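Peptidase M42 (Thaumarchaeota archaeon SCGC AB-539-E09, PDB 5DS0) probably trims residues from peptide N-termini at a two-cobalt site, as a twelve-subunit TET aminopeptidase of the M42 family. Local coordinates at residues K258-V263 with A286-Q291; V102-K107 with G156-P161; V42-G47 with Q222-V227. All coordinates share one frame; numbering follows the deposited sequence.

Interaction 1: K258-V263 with A286-Q291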
loop_
_atom_site.group_PDB
_atom_site.type_symbol
_atom_site.label_atom_id
_atom_site.label_comp_id
_atom_site.label_asym_id
_atom_site.label_seq_id
_atom_site.Cartn_x
_atom_site.Cartn_y
_atom_site.Cartn_z
ATOM N N LYS C 258 -4.535 -5.599 45.449
ATOM C CA LYS C 258 -5.550 -6.628 45.670
ATOM C C LYS C 258 -4.935 -7.982 46.027
ATOM O O LYS C 258 -5.614 -9.001 46.008
ATOM C CB LYS C 258 -6.420 -6.764 44.426
ATOM C CG LYS C 258 -7.274 -5.548 44.154
ATOM C CD LYS C 258 -8.523 -5.574 45.013
ATOM C CE LYS C 258 -8.894 -4.184 45.509
ATOM N NZ LYS C 258 -10.059 -4.276 46.431
ATOM N N GLY C 259 -3.649 -7.986 46.358
ATOM C CA GLY C 259 -3.003 -9.168 46.938
ATOM C C GLY C 259 -2.025 -9.834 46.000
ATOM O O GLY C 259 -2.019 -9.551 44.818
ATOM N N PRO C 260 -1.187 -10.733 46.523
ATOM C CA PRO C 260 -0.275 -11.454 45.651
ATOM C C PRO C 260 -1.023 -12.302 44.649
ATOM O O PRO C 260 -2.195 -12.621 44.845
ATOM C CB PRO C 260 0.507 -12.349 46.609
ATOM C CG PRO C 260 -0.350 -12.454 47.824
ATOM C CD PRO C 260 -1.007 -11.114 47.931
ATOM N N GLY C 261 -0.335 -12.653 43.573
ATOM C CA GLY C 261 -0.923 -13.451 42.523
ATOM C C GLY C 261 -0.437 -14.877 42.580
ATOM O O GLY C 261 0.595 -15.181 43.174
ATOM N N LEU C 262 -1.207 -15.761 41.964
ATOM C CA LEU C 262 -0.803 -17.146 41.768
ATOM C C LEU C 262 -0.963 -17.452 40.302
ATOM O O LEU C 262 -2.035 -17.292 39.729
ATOM C CB LEU C 262 -1.682 -18.067 42.584
ATOM C CG LEU C 262 -1.360 -19.538 42.398
ATOM C CD1 LEU C 262 -0.035 -19.866 43.053
ATOM C CD2 LEU C 262 -2.454 -20.400 42.998
ATOM N N VAL C 263 0.115 -17.887 39.687
ATOM C CA VAL C 263 0.113 -18.098 38.258
ATOM C C VAL C 263 -0.421 -19.490 37.970
ATOM O O VAL C 263 0.199 -20.489 38.371
ATOM C CB VAL C 263 1.523 -17.949 37.670
ATOM C CG1 VAL C 263 1.507 -18.203 36.173
ATOM C CG2 VAL C 263 2.069 -16.573 37.949
ATOM N N ALA C 286 -5.683 -18.838 55.710
ATOM C CA ALA C 286 -4.954 -17.753 56.380
ATOM C C ALA C 286 -5.533 -16.358 56.100
ATOM O O ALA C 286 -4.988 -15.364 56.570
ATOM C CB ALA C 286 -3.501 -17.788 55.965
ATOM N N GLN C 287 -6.628 -16.304 55.342
ATOM C CA GLN C 287 -7.290 -15.062 54.969
ATOM C C GLN C 287 -6.370 -14.060 54.263
ATOM O O GLN C 287 -6.497 -12.846 54.425
ATOM C CB GLN C 287 -7.937 -14.418 56.177
ATOM C CG GLN C 287 -9.088 -15.225 56.710
ATOM C CD GLN C 287 -9.917 -14.448 57.721
ATOM O OE1 GLN C 287 -9.437 -13.519 58.382
ATOM N NE2 GLN C 287 -11.195 -14.782 57.797
ATOM N N ILE C 288 -5.490 -14.573 53.417
ATOM C CA ILE C 288 -4.612 -13.739 52.614
ATOM C C ILE C 288 -5.204 -13.622 51.223
ATOM O O ILE C 288 -5.390 -14.636 50.544
ATOM C CB ILE C 288 -3.215 -14.359 52.535
ATOM C CG1 ILE C 288 -2.581 -14.359 53.929
ATOM C CG2 ILE C 288 -2.345 -13.590 51.571
ATOM C CD1 ILE C 288 -1.360 -15.245 54.072
ATOM N N PRO C 289 -5.506 -12.391 50.783
ATOM C CA PRO C 289 -6.077 -12.228 49.442
ATOM C C PRO C 289 -5.112 -12.735 48.366
ATOM O O PRO C 289 -3.894 -12.530 48.480
ATOM C CB PRO C 289 -6.272 -10.718 49.327
ATOM C CG PRO C 289 -5.256 -10.130 50.249
ATOM C CD PRO C 289 -5.139 -11.099 51.387
ATOM N N LEU C 290 -5.644 -13.407 47.353
ATOM C CA LEU C 290 -4.819 -14.066 46.363
ATOM C C LEU C 290 -5.469 -13.968 44.992
ATOM O O LEU C 290 -6.606 -14.385 44.821
ATOM C CB LEU C 290 -4.643 -15.522 46.762
ATOM C CG LEU C 290 -3.706 -16.336 45.882
ATOM C CD1 LEU C 290 -2.263 -15.888 46.061
ATOM C CD2 LEU C 290 -3.834 -17.818 46.196
ATOM N N GLN C 291 -4.760 -13.416 44.013
ATOM C CA GLN C 291 -5.342 -13.196 42.684
ATOM C C GLN C 291 -4.895 -14.265 41.691
ATOM O O GLN C 291 -3.712 -14.438 41.464
ATOM C CB GLN C 291 -4.941 -11.827 42.135
ATOM C CG GLN C 291 -5.184 -10.662 43.078
ATOM C CD GLN C 291 -4.871 -9.327 42.442
ATOM O OE1 GLN C 291 -5.565 -8.892 41.529
ATOM N NE2 GLN C 291 -3.798 -8.684 42.890
#

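Interaction 2: V102-K107 with G156-P161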
loop_
_atom_site.group_PDB
_atom_site.type_symbol
_atom_site.label_atom_id
_atom_site.label_comp_id
_atom_site.label_asym_id
_atom_site.label_seq_id
_atom_site.Cartn_x
_atom_site.Cartn_y
_atom_site.Cartn_z
ATOM N N VAL C 102 23.479 4.603 33.737
ATOM C CA VAL C 102 24.808 4.673 34.306
ATOM C C VAL C 102 25.605 3.425 33.913
ATOM O O VAL C 102 25.120 2.299 34.003
ATOM C CB VAL C 102 24.769 4.915 35.841
ATOM C CG1 VAL C 102 23.786 3.999 36.534
ATOM C CG2 VAL C 102 26.141 4.734 36.449
ATOM N N VAL C 103 26.839 3.670 33.494
ATOM C CA VAL C 103 27.734 2.657 32.994
ATOM C C VAL C 103 28.776 2.402 34.049
ATOM O O VAL C 103 29.326 3.352 34.601
ATOM C CB VAL C 103 28.483 3.177 31.760
ATOM C CG1 VAL C 103 29.336 2.084 31.150
ATOM C CG2 VAL C 103 27.516 3.715 30.725
ATOM N N ARG C 104 29.074 1.142 34.324
ATOM C CA ARG C 104 30.137 0.832 35.276
ATOM C C ARG C 104 31.437 0.521 34.557
ATOM O O ARG C 104 31.557 -0.509 33.899
ATOM C CB ARG C 104 29.762 -0.326 36.194
ATOM C CG ARG C 104 30.738 -0.479 37.346
ATOM C CD ARG C 104 30.341 -1.596 38.290
ATOM N NE ARG C 104 30.395 -2.895 37.618
ATOM C CZ ARG C 104 29.833 -4.010 38.078
ATOM N NH1 ARG C 104 29.172 -4.008 39.230
ATOM N NH2 ARG C 104 29.934 -5.134 37.380
ATOM N N THR C 105 32.396 1.434 34.670
ATOM C CA THR C 105 33.714 1.267 34.073
ATOM C C THR C 105 34.710 0.853 35.141
ATOM O O THR C 105 34.370 0.790 36.323
ATOM C CB THR C 105 34.208 2.580 33.427
ATOM O OG1 THR C 105 34.383 3.585 34.429
ATOM C CG2 THR C 105 33.214 3.070 32.399
ATOM N N CYS C 106 35.936 0.560 34.716
ATOM C CA CYS C 106 37.038 0.329 35.650
ATOM C C CYS C 106 37.330 1.581 36.518
ATOM O O CYS C 106 37.818 1.457 37.634
ATOM C CB CYS C 106 38.296 -0.118 34.886
ATOM S SG CYS C 106 38.779 0.990 33.536
ATOM N N LYS C 107 37.015 2.773 36.013
ATOM C CA LYS C 107 37.198 4.018 36.772
ATOM C C LYS C 107 35.996 4.425 37.621
ATOM O O LYS C 107 36.051 5.451 38.290
ATOM C CB LYS C 107 37.535 5.163 35.822
ATOM C CG LYS C 107 38.834 4.938 35.068
ATOM C CD LYS C 107 39.326 6.215 34.413
ATOM C CE LYS C 107 40.642 5.964 33.697
ATOM N NZ LYS C 107 41.048 7.100 32.821
ATOM N N GLY C 156 31.922 -4.078 26.199
ATOM C CA GLY C 156 31.606 -5.086 27.201
ATOM C C GLY C 156 31.265 -4.560 28.590
ATOM O O GLY C 156 30.900 -5.348 29.452
ATOM N N ASP C 157 31.346 -3.245 28.811
ATOM C CA ASP C 157 30.976 -2.667 30.101
ATOM C C ASP C 157 29.457 -2.643 30.311
ATOM O O ASP C 157 28.698 -2.293 29.406
ATOM C CB ASP C 157 31.555 -1.261 30.265
ATOM C CG ASP C 157 33.048 -1.278 30.575
ATOM O OD1 ASP C 157 33.650 -2.378 30.606
ATOM O OD2 ASP C 157 33.626 -0.193 30.809
ATOM N N PRO C 158 29.007 -3.026 31.520
ATOM C CA PRO C 158 27.576 -3.108 31.844
ATOM C C PRO C 158 26.925 -1.767 32.137
ATOM O O PRO C 158 27.583 -0.834 32.586
ATOM C CB PRO C 158 27.556 -3.973 33.097
ATOM C CG PRO C 158 28.845 -3.671 33.766
ATOM C CD PRO C 158 29.841 -3.455 32.659
ATOM N N ILE C 159 25.633 -1.693 31.857
ATOM C CA ILE C 159 24.853 -0.465 31.984
ATOM C C ILE C 159 23.517 -0.758 32.649
ATOM O O ILE C 159 22.857 -1.745 32.324
ATOM C CB ILE C 159 24.555 0.141 30.602
ATOM C CG1 ILE C 159 25.828 0.194 29.750
ATOM C CG2 ILE C 159 23.954 1.533 30.754
ATOM C CD1 ILE C 159 25.597 0.628 28.321
ATOM N N VAL C 160 23.123 0.096 33.580
ATOM C CA VAL C 160 21.793 -0.002 34.170
ATOM C C VAL C 160 21.043 1.306 34.085
ATOM O O VAL C 160 21.641 2.368 33.933
ATOM C CB VAL C 160 21.813 -0.387 35.656
ATOM C CG1 VAL C 160 22.391 -1.779 35.838
ATOM C CG2 VAL C 160 22.575 0.646 36.475
ATOM N N PRO C 161 19.721 1.231 34.203
ATOM C CA PRO C 161 18.928 2.433 34.345
ATOM C C PRO C 161 19.311 3.197 35.603
ATOM O O PRO C 161 19.687 2.585 36.597
ATOM C CB PRO C 161 17.492 1.893 34.475
ATOM C CG PRO C 161 17.522 0.532 33.883
ATOM C CD PRO C 161 18.890 0.013 34.178
#

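Interaction 3: V42-G47 with Q222-V227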
loop_
_atom_site.group_PDB
_atom_site.type_symbol
_atom_site.label_atom_id
_atom_site.label_comp_id
_atom_site.label_asym_id
_atom_site.label_seq_id
_atom_site.Cartn_x
_atom_site.Cartn_y
_atom_site.Cartn_z
ATOM N N VAL C 42 25.106 -21.526 49.993
ATOM C CA VAL C 42 25.694 -22.217 48.846
ATOM C C VAL C 42 25.532 -21.345 47.612
ATOM O O VAL C 42 24.611 -20.529 47.530
ATOM C CB VAL C 42 25.074 -23.619 48.591
ATOM C CG1 VAL C 42 25.242 -24.508 49.812
ATOM C CG2 VAL C 42 23.604 -23.534 48.206
ATOM N N VAL C 43 26.412 -21.542 46.637
ATOM C CA VAL C 43 26.389 -20.746 45.421
ATOM C C VAL C 43 26.428 -21.636 44.175
ATOM O O VAL C 43 26.817 -22.797 44.240
ATOM C CB VAL C 43 27.563 -19.725 45.407
ATOM C CG1 VAL C 43 27.597 -18.931 46.712
ATOM C CG2 VAL C 43 28.895 -20.414 45.160
ATOM N N ASP C 44 26.001 -21.094 43.038
ATOM C CA ASP C 44 26.327 -21.716 41.762
ATOM C C ASP C 44 27.467 -20.917 41.130
ATOM O O ASP C 44 27.823 -19.824 41.609
ATOM C CB ASP C 44 25.074 -21.918 40.862
ATOM C CG ASP C 44 24.511 -20.622 40.273
ATOM O OD1 ASP C 44 25.203 -19.580 40.279
ATOM O OD2 ASP C 44 23.359 -20.657 39.780
ATOM N N LYS C 45 28.042 -21.449 40.063
ATOM C CA LYS C 45 29.198 -20.820 39.451
ATOM C C LYS C 45 28.829 -19.664 38.517
ATOM O O LYS C 45 29.703 -18.949 38.044
ATOM C CB LYS C 45 30.042 -21.868 38.728
ATOM C CG LYS C 45 30.514 -22.964 39.673
ATOM C CD LYS C 45 31.693 -23.719 39.110
ATOM C CE LYS C 45 32.118 -24.839 40.031
ATOM N NZ LYS C 45 33.156 -25.662 39.362
ATOM N N LEU C 46 27.547 -19.479 38.258
ATOM C CA LEU C 46 27.093 -18.318 37.516
ATOM C C LEU C 46 26.972 -17.073 38.394
ATOM O O LEU C 46 26.951 -15.959 37.872
ATOM C CB LEU C 46 25.756 -18.613 36.834
ATOM C CG LEU C 46 25.836 -19.158 35.404
ATOM C CD1 LEU C 46 26.868 -20.263 35.251
ATOM C CD2 LEU C 46 24.474 -19.655 34.938
ATOM N N GLY C 47 26.895 -17.252 39.706
ATOM C CA GLY C 47 26.769 -16.126 40.620
ATOM C C GLY C 47 25.520 -16.119 41.490
ATOM O O GLY C 47 25.329 -15.185 42.259
ATOM N N GLN C 222 18.530 -22.826 36.221
ATOM C CA GLN C 222 18.902 -24.178 35.791
ATOM C C GLN C 222 20.031 -24.737 36.639
ATOM O O GLN C 222 19.950 -25.858 37.131
ATOM C CB GLN C 222 19.323 -24.169 34.329
ATOM C CG GLN C 222 19.479 -25.552 33.729
ATOM C CD GLN C 222 19.851 -25.500 32.256
ATOM O OE1 GLN C 222 19.301 -24.693 31.499
ATOM N NE2 GLN C 222 20.795 -26.344 31.842
ATOM N N THR C 223 21.064 -23.924 36.825
ATOM C CA THR C 223 22.248 -24.308 37.567
ATOM C C THR C 223 22.032 -24.341 39.080
ATOM O O THR C 223 22.609 -25.190 39.769
ATOM C CB THR C 223 23.420 -23.373 37.243
ATOM O OG1 THR C 223 23.034 -22.020 37.482
ATOM C CG2 THR C 223 23.862 -23.534 35.766
ATOM N N THR C 224 21.194 -23.455 39.605
ATOM C CA THR C 224 20.822 -23.495 41.028
ATOM C C THR C 224 19.933 -24.704 41.353
ATOM O O THR C 224 20.099 -25.340 42.392
ATOM C CB THR C 224 20.111 -22.197 41.467
ATOM O OG1 THR C 224 21.087 -21.161 41.613
ATOM C CG2 THR C 224 19.395 -22.384 42.798
ATOM N N ALA C 225 19.008 -25.029 40.460
ATOM C CA ALA C 225 18.207 -26.228 40.602
ATOM C C ALA C 225 19.083 -27.490 40.661
ATOM O O ALA C 225 18.804 -28.414 41.442
ATOM C CB ALA C 225 17.225 -26.341 39.450
ATOM N N HIS C 226 20.123 -27.535 39.824
ATOM C CA HIS C 226 21.070 -28.643 39.845
ATOM C C HIS C 226 21.734 -28.771 41.220
ATOM O O HIS C 226 21.839 -29.875 41.764
ATOM C CB HIS C 226 22.137 -28.493 38.753
ATOM C CG HIS C 226 23.208 -29.540 38.816
ATOM N ND1 HIS C 226 23.071 -30.785 38.233
ATOM C CD2 HIS C 226 24.422 -29.538 39.420
ATOM C CE1 HIS C 226 24.153 -31.504 38.479
ATOM N NE2 HIS C 226 24.988 -30.771 39.195
ATOM N N VAL C 227 22.192 -27.651 41.769
ATOM C CA VAL C 227 22.885 -27.651 43.060
ATOM C C VAL C 227 21.974 -28.132 44.200
ATOM O O VAL C 227 22.397 -28.913 45.042
ATOM C CB VAL C 227 23.446 -26.246 43.389
ATOM C CG1 VAL C 227 23.857 -26.139 44.852
ATOM C CG2 VAL C 227 24.619 -25.912 42.470
#

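Interaction 1: K258-V263 with A286-Q291
Leu290, Pro260 and Leu262 form the apolar centre, with Leu290 supplying the contact through a single methyl. Its side chain sets out away from residues 258-263, but with CG anti to the backbone N (chi1 -175°) the branch swings back, so that CD1 lies 4.1 Å from CB of Leu262 and 4.3 Å from CG of Pro260. The same methyl passes close to the carbonyl of Pro260. Farther along, the Pro260 ring meets CG2 of Ile288 loosely, and its CD sits against the carbonyl oxygen of Pro289 at 3.3 Å. Helix 273-285 covers the leucines, with Val279 and Ile280 on Leu262 and Ala283 on Leu290.

Outward from this patch the two backbones are laced together. Gln291 N donates to Pro260 O over 2.8 Å, nearly straight at 168°, and Gln291 O receives Leu262 N at 2.9 Å from above the carbonyl plane, so Gln291 grips the residues on both sides of Gly261.

The polar edge belongs to the Gln291 side chain. Its CG is anti to the carbonyl carbon, and the chain runs extended back over Lys258, whose CB rests 3.6 Å from the amide CD. NE2 then reaches Gly259 O at 2.8 Å, on a lone pair of that carbonyl and almost within the amide's own plane; its other bond goes to Lys255 O, so two backbone acceptors fix the rotation of the amide. Gly259, with positive phi, lets the chain pass close to Pro289 O, and its N is bonded to Asp335.

Parallel pairing of Gly261 with Gln291, after a helical connection that leaves helix 273-285 through a Schellman motif at Gln287, is characteristic of a beta-alpha-beta crossover.

Interaction 2: V102-K107 with G156-P161
Two antiparallel strands, 102-105 and 158-161, are packed most closely at one end, where Val102 and Val160 form a hydrogen-bonded pair. Val102 N reaches Val160 O at 2.9 Å, and Val160 N returns to Val102 O at 3.0 Å. Their side chains lie alongside each other: CG1 of Val102 and CG2 of Val160, each set between its own backbone N and carbonyl carbon, are 3.6 Å apart; Val160 also packs on Phe17 and Pro19, and Val102 on Met109 and His111. The neighbouring non-hydrogen-bonded pair, Val103 and Ile159, uses the other face; CG2 of Val103 stands 4.0 Å from CG1 of Ile159, and both side chains pack on Val74 of strand 71-77.

Toward Asp157 the contact loosens. Arg104 N still bonds to Pro158 O at 3.0 Å, nearly along the C=O axis, but the side chains then part. The Arg104 chain, bent at chi3, only brushes the proline obliquely, NH2 being 4.0 Å from CG of Pro158, while its NH1 goes to Glu25 in a salt bridge. Asp157 points toward strand 102-105, its CB 3.7 Å from Arg104 O, and its OD2, beside Thr105, is bonded to Lys154 N. The Thr105 hydroxyl is hydrogen-bonded to Gly108 O. Arg104 and Asp157 remain partly exposed.

Strand 158-161 also bonds through Ile159 to Phe72, so this pairing helps close a six-stranded antiparallel beta barrel, characteristic of the smaller domain of M42 peptidases.

Interaction 3: V42-G47 with Q222-V227
Polar contacts carry this meeting of a turn with a helix, and both hydrogen bonds between the two segments end on one carboxylate oxygen, OD2 of Asp44. Asp44 points its CB at helix 219-228, and with CG between the backbone N and the carbonyl carbon (chi1 72°) OD2 comes between two consecutive threonines. Thr223 OG1 lies 2.7 Å from Asp44 OD2, and Thr224 OG1 donates to the same oxygen at 3.0 Å, arriving from above the carboxylate plane, 53° out of it. Each threonine crosses the aspartate at about a right angle, and both hydroxyls are also hydrogen-bonded to Gly220 O, that of Thr224 weakly. A bond to Ser48 OG adds to the group around OD2. Thr224, and whichever of the other hydroxyls turn their protons to OD2, would probably ease the burial of its charge.

The second oxygen, OD1, serves the turn itself. It accepts weak bonds from Leu46 N and Gly47 N, at 3.1 Å and 2.9 Å from OD1, so the carboxylate also braces the type I turn from Asp44 to Gly47. Gly47 takes a positive phi, and its carbonyl oxygen is bonded to Asn27.

Apolar packing is sparse. On the strand, CG2 of Val42 meets CG1 of Val227 at 4.3 Å, and CG2 of Val227 is equally far from CB of Asp44. In the turn, CD2 of Leu46 touches Thr223, 4.0 Å from its CG2.

A neighbouring subunit packs against the contact: Ala310 of that chain lies on Asp44 and Thr223, and Arg309 of that chain on His226. Within the chain, the contact sets the end of strand 40-43, and the turn leading to strand 49-53, against the helix, while Thr224 packs on Ser209 and Thr211 of strand 205-211.

Interactions 1 and 3 belong to the same large mixed sheet, with centres 30 Å apart, whereas interaction 2 lies in the separate antiparallel barrel. Its centre is 38 Å from that of interaction 1, on the other side of the chain's centre, and 25 Å from that of interaction 3; none of the three touch. Along the chain, residues 42-47 come first, the barrel contact opens and closes, residues 222-227 then complete interaction 3, and interaction 1 follows. The barrel is thus an insertion into the domain built on the mixed sheet, and a cobalt ion lies about 12 Å from the side chain of Pro161, at the barrel's last strand.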